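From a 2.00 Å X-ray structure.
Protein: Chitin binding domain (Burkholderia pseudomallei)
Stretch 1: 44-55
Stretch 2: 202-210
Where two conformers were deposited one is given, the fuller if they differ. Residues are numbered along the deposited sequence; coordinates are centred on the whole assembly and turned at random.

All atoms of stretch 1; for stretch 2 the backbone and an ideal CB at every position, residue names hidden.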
ATOM      1  N   GLN A  44      -2.390  14.680  -2.806  1.00 12.38           N
ATOM      2  CA  GLN A  44      -1.108  14.023  -2.566  1.00 11.60           C
ATOM      3  C   GLN A  44      -1.214  12.738  -1.733  1.00 10.54           C
ATOM      4  O   GLN A  44      -0.612  11.725  -2.089  1.00  9.72           O
ATOM      5  CB  GLN A  44      -0.151  15.014  -1.887  1.00 12.24           C
ATOM      6  CG  GLN A  44       0.340  16.127  -2.819  1.00 13.09           C
ATOM      7  CD  GLN A  44       1.223  17.142  -2.109  1.00 13.81           C
ATOM      8  OE1 GLN A  44       1.088  17.362  -0.909  1.00 14.35           O
ATOM      9  NE2 GLN A  44       2.139  17.754  -2.843  1.00 14.21           N
ATOM     10  N   VAL A  45      -1.961  12.774  -0.623  1.00 10.40           N
ATOM     11  CA  VAL A  45      -2.165  11.595   0.238  0.50  9.80           C
ATOM     12  C   VAL A  45      -2.805  10.442  -0.531  1.00  9.24           C
ATOM     13  O   VAL A  45      -2.517   9.269  -0.274  1.00  8.72           O
ATOM     14  CB  VAL A  45      -3.071  11.927   1.447  0.50 10.05           C
ATOM     15  CG1 VAL A  45      -3.424  10.666   2.235  0.50  9.53           C
ATOM     16  CG2 VAL A  45      -2.378  12.930   2.353  0.50 10.70           C
ATOM     17  N   ASN A  46      -3.684  10.804  -1.466  1.00  9.49           N
ATOM     18  CA  ASN A  46      -4.507   9.868  -2.244  1.00  9.26           C
ATOM     19  C   ASN A  46      -3.924   9.435  -3.615  1.00  9.23           C
ATOM     20  O   ASN A  46      -4.581   8.683  -4.359  1.00  8.80           O
ATOM     21  CB  ASN A  46      -5.862  10.526  -2.516  1.00  9.80           C
ATOM     22  CG  ASN A  46      -6.802  10.443  -1.332  1.00  9.87           C
ATOM     23  OD1 ASN A  46      -7.253   9.360  -0.985  1.00  9.51           O
ATOM     24  ND2 ASN A  46      -7.060  11.571  -0.679  1.00 10.26           N
ATOM     25  N   GLU A  47      -2.705   9.893  -3.928  1.00  9.42           N
ATOM     26  CA  GLU A  47      -2.093   9.668  -5.232  1.00  9.56           C
ATOM     27  C   GLU A  47      -0.654   9.127  -5.091  1.00  9.04           C
ATOM     28  O   GLU A  47       0.249   9.540  -5.825  1.00  9.09           O
ATOM     29  CB  GLU A  47      -2.106  10.959  -6.049  1.00 10.71           C
ATOM     30  CG  GLU A  47      -3.483  11.380  -6.510  1.00 11.60           C
ATOM     31  CD  GLU A  47      -3.539  12.790  -7.093  1.00 12.97           C
ATOM     32  OE1 GLU A  47      -2.518  13.325  -7.566  1.00 13.75           O
ATOM     33  OE2 GLU A  47      -4.638  13.388  -7.084  1.00 14.22           O
ATOM     34  N   LEU A  48      -0.471   8.182  -4.169  1.00  8.23           N
ATOM     35  CA  LEU A  48       0.798   7.520  -3.986  1.00  7.96           C
ATOM     36  C   LEU A  48       0.793   6.321  -4.943  1.00  7.81           C
ATOM     37  O   LEU A  48       0.749   5.160  -4.536  1.00  7.09           O
ATOM     38  CB  LEU A  48       1.007   7.141  -2.524  1.00  7.50           C
ATOM     39  CG  LEU A  48       0.953   8.314  -1.523  1.00  7.84           C
ATOM     40  CD1 LEU A  48       1.247   7.825  -0.109  1.00  7.55           C
ATOM     41  CD2 LEU A  48       1.884   9.477  -1.921  1.00  8.22           C
ATOM     42  N   GLU A  49       0.825   6.659  -6.233  1.00  8.45           N
ATOM     43  CA  GLU A  49       0.519   5.743  -7.324  1.00  8.66           C
ATOM     44  C   GLU A  49       1.785   5.451  -8.132  1.00  8.62           C
ATOM     45  O   GLU A  49       2.470   6.352  -8.631  1.00  8.88           O
ATOM     46  CB  GLU A  49      -0.548   6.392  -8.204  1.00  9.72           C
ATOM     47  CG  GLU A  49      -1.138   5.472  -9.246  1.00 10.20           C
ATOM     48  CD  GLU A  49      -2.106   6.151 -10.194  1.00 11.54           C
ATOM     49  OE1 GLU A  49      -2.489   7.322  -9.997  1.00 13.03           O
ATOM     50  OE2 GLU A  49      -2.491   5.495 -11.177  1.00 12.72           O
ATOM     51  N   GLY A  50       2.159   4.185  -8.182  1.00  8.13           N
ATOM     52  CA  GLY A  50       3.267   3.768  -9.023  1.00  8.14           C
ATOM     53  C   GLY A  50       2.984   2.390  -9.552  1.00  7.69           C
ATOM     54  O   GLY A  50       1.900   1.841  -9.323  1.00  7.18           O
ATOM     55  N   GLY A  51       3.969   1.811 -10.227  1.00  7.68           N
ATOM     56  CA  GLY A  51       3.799   0.509 -10.857  1.00  7.55           C
ATOM     57  C   GLY A  51       3.400  -0.534  -9.851  1.00  7.14           C
ATOM     58  O   GLY A  51       3.934  -0.563  -8.741  1.00  6.91           O
ATOM     59  N   LYS A  52       2.454  -1.393 -10.239  1.00  7.10           N
ATOM     60  CA  LYS A  52       2.013  -2.506  -9.390  1.00  6.90           C
ATOM     61  C   LYS A  52       2.975  -3.709  -9.426  1.00  7.24           C
ATOM     62  O   LYS A  52       3.927  -3.745 -10.187  1.00  7.48           O
ATOM     63  CB  LYS A  52       0.569  -2.945  -9.784  1.00  6.75           C
ATOM     64  CG  LYS A  52       0.437  -3.480 -11.202  1.00  6.87           C
ATOM     65  CD  LYS A  52      -1.024  -3.677 -11.588  1.00  6.77           C
ATOM     66  CE  LYS A  52      -1.186  -3.985 -13.058  1.00  7.04           C
ATOM     67  NZ  LYS A  52      -2.604  -4.264 -13.429  1.00  6.99           N
ATOM     68  N   PHE A  53       2.694  -4.689  -8.576  1.00  7.56           N
ATOM     69  CA  PHE A  53       3.442  -5.956  -8.471  1.00  7.89           C
ATOM     70  C   PHE A  53       4.757  -5.848  -7.686  1.00  8.44           C
ATOM     71  O   PHE A  53       5.672  -6.665  -7.865  1.00  9.06           O
ATOM     72  CB  PHE A  53       3.677  -6.642  -9.830  1.00  8.10           C
ATOM     73  CG  PHE A  53       2.452  -6.836 -10.671  1.00  7.86           C
ATOM     74  CD1 PHE A  53       1.185  -6.834 -10.141  1.00  7.60           C
ATOM     75  CD2 PHE A  53       2.590  -7.063 -12.027  1.00  8.16           C
ATOM     76  CE1 PHE A  53       0.075  -7.047 -10.950  1.00  7.60           C
ATOM     77  CE2 PHE A  53       1.495  -7.283 -12.836  1.00  8.22           C
ATOM     78  CZ  PHE A  53       0.225  -7.259 -12.292  1.00  7.93           C
ATOM     79  N   PHE A  54       4.843  -4.866  -6.783  1.00  8.42           N
ATOM     80  CA  PHE A  54       5.788  -4.966  -5.674  1.00  8.69           C
ATOM     81  C   PHE A  54       5.738  -6.397  -5.104  1.00  8.58           C
ATOM     82  O   PHE A  54       4.648  -6.927  -4.900  1.00  8.44           O
ATOM     83  CB  PHE A  54       5.418  -3.939  -4.601  1.00  8.68           C
ATOM     84  CG  PHE A  54       6.295  -3.980  -3.398  1.00  8.96           C
ATOM     85  CD1 PHE A  54       5.989  -4.802  -2.332  1.00  9.14           C
ATOM     86  CD2 PHE A  54       7.415  -3.186  -3.333  1.00  9.34           C
ATOM     87  CE1 PHE A  54       6.814  -4.833  -1.225  1.00  9.50           C
ATOM     88  CE2 PHE A  54       8.233  -3.211  -2.233  1.00  9.72           C
ATOM     89  CZ  PHE A  54       7.927  -4.028  -1.178  1.00  9.74           C
ATOM     90  N   PRO A  55       6.900  -7.018  -4.819  1.00  8.85           N
ATOM     91  CA  PRO A  55       8.249  -6.462  -4.805  1.00  9.22           C
ATOM     92  C   PRO A  55       9.033  -6.616  -6.105  1.00  9.66           C
ATOM     93  O   PRO A  55      10.260  -6.534  -6.083  1.00 10.10           O
ATOM     94  CB  PRO A  55       8.916  -7.272  -3.687  1.00  9.67           C
ATOM     95  CG  PRO A  55       8.327  -8.631  -3.837  1.00  9.73           C
ATOM     96  CD  PRO A  55       6.878  -8.368  -4.214  1.00  9.13           C
ATOM     97  N   UNK A 202      -6.999  -2.551 -14.609  1.00  6.88           N
ATOM     98  CA  UNK A 202      -6.919  -2.025 -15.973  1.00  7.48           C
ATOM     99  C   UNK A 202      -6.008  -0.798 -16.127  1.00  7.49           C
ATOM    100  O   UNK A 202      -6.142  -0.014 -17.077  1.00  7.98           O
ATOM    101  CB  UNK A 202      -8.326  -1.665 -16.453  1.00  7.48           C
ATOM    102  N   UNK A 203      -5.057  -0.662 -15.208  1.00  7.11           N
ATOM    103  CA  UNK A 203      -3.932   0.237 -15.394  1.00  7.21           C
ATOM    104  C   UNK A 203      -2.636  -0.436 -14.995  1.00  6.98           C
ATOM    105  O   UNK A 203      -2.606  -1.558 -14.471  1.00  6.77           O
ATOM    106  CB  UNK A 203      -4.131   1.523 -14.589  1.00  7.21           C
ATOM    107  N   UNK A 204      -1.556   0.269 -15.249  1.00  7.17           N
ATOM    108  CA  UNK A 204      -0.223  -0.186 -14.907  1.00  7.13           C
ATOM    109  C   UNK A 204       0.102  -0.136 -13.411  1.00  6.70           C
ATOM    110  O   UNK A 204       1.176  -0.590 -13.009  1.00  6.66           O
ATOM    111  CB  UNK A 204       0.800   0.655 -15.673  1.00  7.13           C
ATOM    112  N   UNK A 205      -0.793   0.451 -12.601  1.00  6.47           N
ATOM    113  CA  UNK A 205      -0.400   0.978 -11.300  1.00  6.23           C
ATOM    114  C   UNK A 205      -1.101   0.368 -10.087  1.00  5.72           C
ATOM    115  O   UNK A 205      -2.104  -0.384 -10.203  1.00  5.64           O
ATOM    116  CB  UNK A 205      -0.644   2.488 -11.292  1.00  6.23           C
ATOM    117  N   UNK A 206      -0.510   0.675  -8.933  1.00  5.33           N
ATOM    118  CA  UNK A 206      -1.047   0.380  -7.615  1.00  4.97           C
ATOM    119  C   UNK A 206      -0.871   1.606  -6.722  1.00  4.92           C
ATOM    120  O   UNK A 206      -0.028   2.455  -6.983  1.00  5.06           O
ATOM    121  CB  UNK A 206      -0.363  -0.845  -7.006  1.00  4.97           C
ATOM    122  N   UNK A 207      -1.681   1.684  -5.676  1.00  4.71           N
ATOM    123  CA  UNK A 207      -1.550   2.733  -4.680  1.00  4.72           C
ATOM    124  C   UNK A 207      -0.881   2.137  -3.440  1.00  4.51           C
ATOM    125  O   UNK A 207      -1.253   1.064  -2.965  1.00  4.29           O
ATOM    126  CB  UNK A 207      -2.911   3.344  -4.338  1.00  4.72           C
ATOM    127  N   UNK A 208       0.094   2.870  -2.919  1.00  4.65           N
ATOM    128  CA  UNK A 208       0.982   2.416  -1.854  1.00  4.61           C
ATOM    129  C   UNK A 208       0.727   3.200  -0.571  1.00  4.74           C
ATOM    130  O   UNK A 208       0.900   4.414  -0.535  1.00  4.99           O
ATOM    131  CB  UNK A 208       2.445   2.556  -2.279  1.00  4.61           C
ATOM    132  N   UNK A 209       0.358   2.475   0.488  1.00  4.69           N
ATOM    133  CA  UNK A 209       0.030   3.063   1.782  1.00  4.95           C
ATOM    134  C   UNK A 209       0.772   2.360   2.919  1.00  5.10           C
ATOM    135  O   UNK A 209       0.335   1.337   3.464  1.00  5.00           O
ATOM    136  CB  UNK A 209      -1.480   3.000   2.023  1.00  4.95           C
ATOM    137  N   UNK A 210       1.903   2.959   3.259  1.00  5.41           N
ATOM    138  CA  UNK A 210       2.689   2.573   4.418  1.00  5.77           C
ATOM    139  C   UNK A 210       2.010   2.989   5.726  1.00  5.98           C
ATOM    140  O   UNK A 210       1.484   4.081   5.845  1.00  6.12           O
ATOM    141  CB  UNK A 210       4.086   3.190   4.331  1.00  5.77           C
TER

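The backbone sets the frame: 205-207 pair antiparallel with Glu49-Gly51, so these three positions can be read against fixed partners.

Position 202 points its CA-to-CB bond away and has nothing of stretch 1 near its ideal CB; almost any residue would suit, and it is Asp202.

At 203, CB lies sideways, 5.5 Å from Glu49 OE2, which favours a small polar group meeting the carboxylate through water, or a longer donor reaching it directly. Thr203 takes the first course: a water 2.7 Å from Thr203 OG1 donates to Glu49 OE2 at 2.6 Å. Thr203 OG1 also accepts from the backbone N of 205 (3.1 Å), while the backbone Thr203 O takes Lys52 NZ at 2.9 Å.

Position 204 points away, and its work is done by the backbone, so little is asked of the side chain. Ala204 suffices; its O receives Lys52 N at 3.2 Å.

Position 205 points away overall, yet its ideal CB sits 3.3 Å from Gly50 O and 3.5 Å from Glu49 OE2. Beside a carboxylate a donor is wanted: Asn, Gln, Ser or a basic residue. Asn205, chi1 m, gives Glu49 OE2 a hydrogen bond from Asn205 ND2 at 3.0 Å.

At 206 the backbone makes both bonds of the pair with Gly50: the N of 206 to Gly50 O (2.7 Å) and Gly50 N to the O of 206 (3.0 Å). The ideal CB already lies 3.6 Å from Lys52 CB, which favours something small, Ala or perhaps Ser. Ala206 packs its methyl against that carbon.

Position 207 shares a face with Glu49, whose extended aliphatic stem offers a surface for a large apolar or aromatic group. Phe207 (m) lays its ring under that stem, Glu49 CG standing 4.1 Å from the ring centroid, and brings its edge to Asn46 O, 3.3 Å from Phe207 CE2.

At 208, CB is sideways, 3.8 Å from Leu48 O, and the side-chain-free Gly50 leaves room alongside. A long, flat group could run past it towards the carbonyl of Gly51; Phe would fill space, but a donor at the tip would do more. Tyr208 (m) passes Gly50 and donates from Tyr208 OH to Gly51 O at 2.6 Å, with Phe54 CB 3.4 Å from Tyr208 OH. Tyr208 N bonds Leu48 O at 2.9 Å.

Position 209 has no close neighbour at its ideal CB, but Val45 O lies within reach of a long donor, Gln, Lys or Arg. Gln209 curls (m, m) to offer Gln209 NE2 weakly to Val45 O at 3.2 Å.

Position 210 points sideways, clear of stretch 1, leaving the choice open; it is Val210.

Stretch 2, residues 202-210: DTANAFYQV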
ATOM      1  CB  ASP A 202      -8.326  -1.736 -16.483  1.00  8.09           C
ATOM      2  CG  ASP A 202      -9.019  -0.635 -15.728  1.00  8.20           C
ATOM      3  OD1 ASP A 202      -8.544  -0.245 -14.637  1.00  7.96           O
ATOM      4  OD2 ASP A 202     -10.081  -0.192 -16.214  1.00  9.10           O
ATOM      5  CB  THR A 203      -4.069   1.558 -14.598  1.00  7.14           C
ATOM      6  OG1 THR A 203      -3.678   1.330 -13.245  1.00  6.67           O
ATOM      7  CG2 THR A 203      -5.548   2.172 -14.695  1.00  7.37           C
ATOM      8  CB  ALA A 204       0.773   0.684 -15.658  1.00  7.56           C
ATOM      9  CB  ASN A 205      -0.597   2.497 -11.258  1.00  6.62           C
ATOM     10  CG  ASN A 205       0.282   3.242 -12.243  1.00  7.21           C
ATOM     11  OD1 ASN A 205       1.379   2.821 -12.556  1.00  7.64           O
ATOM     12  ND2 ASN A 205      -0.187   4.376 -12.693  1.00  7.71           N
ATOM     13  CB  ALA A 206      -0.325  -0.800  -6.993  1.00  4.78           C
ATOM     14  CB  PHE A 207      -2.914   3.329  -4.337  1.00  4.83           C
ATOM     15  CG  PHE A 207      -3.552   4.084  -5.490  1.00  5.17           C
ATOM     16  CD1 PHE A 207      -3.931   3.432  -6.647  1.00  5.21           C
ATOM     17  CD2 PHE A 207      -3.733   5.473  -5.425  1.00  5.55           C
ATOM     18  CE1 PHE A 207      -4.480   4.136  -7.727  1.00  5.61           C
ATOM     19  CE2 PHE A 207      -4.289   6.167  -6.481  1.00  5.93           C
ATOM     20  CZ  PHE A 207      -4.662   5.501  -7.641  1.00  5.94           C
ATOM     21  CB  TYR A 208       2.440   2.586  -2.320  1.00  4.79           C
ATOM     22  CG  TYR A 208       2.841   1.573  -3.350  1.00  4.74           C
ATOM     23  CD1 TYR A 208       2.554   1.766  -4.698  1.00  4.83           C
ATOM     24  CD2 TYR A 208       3.546   0.431  -2.993  1.00  4.74           C
ATOM     25  CE1 TYR A 208       2.924   0.822  -5.653  1.00  4.84           C
ATOM     26  CE2 TYR A 208       3.916  -0.516  -3.935  1.00  4.77           C
ATOM     27  CZ  TYR A 208       3.597  -0.330  -5.257  1.00  4.84           C
ATOM     28  OH  TYR A 208       3.992  -1.266  -6.208  1.00  5.02           O
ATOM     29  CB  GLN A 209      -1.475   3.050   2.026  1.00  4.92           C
ATOM     30  CG  GLN A 209      -2.233   3.964   1.074  1.00  5.03           C
ATOM     31  CD  GLN A 209      -2.267   5.399   1.544  1.00  5.41           C
ATOM     32  OE1 GLN A 209      -2.663   5.675   2.671  1.00  5.59           O
ATOM     33  NE2 GLN A 209      -1.872   6.328   0.663  1.00  5.60           N
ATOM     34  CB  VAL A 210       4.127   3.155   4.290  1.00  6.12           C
ATOM     35  CG1 VAL A 210       4.829   3.223   5.629  1.00  6.67           C
ATOM     36  CG2 VAL A 210       4.918   2.289   3.327  1.00  6.04           C
TER
HETATM   37  O   HOH W   1      -2.388   7.080  -2.156  1.00  4.61           O
HETATM   38  O   HOH W   2      -4.151   3.559 -11.858  1.00 17.85           O
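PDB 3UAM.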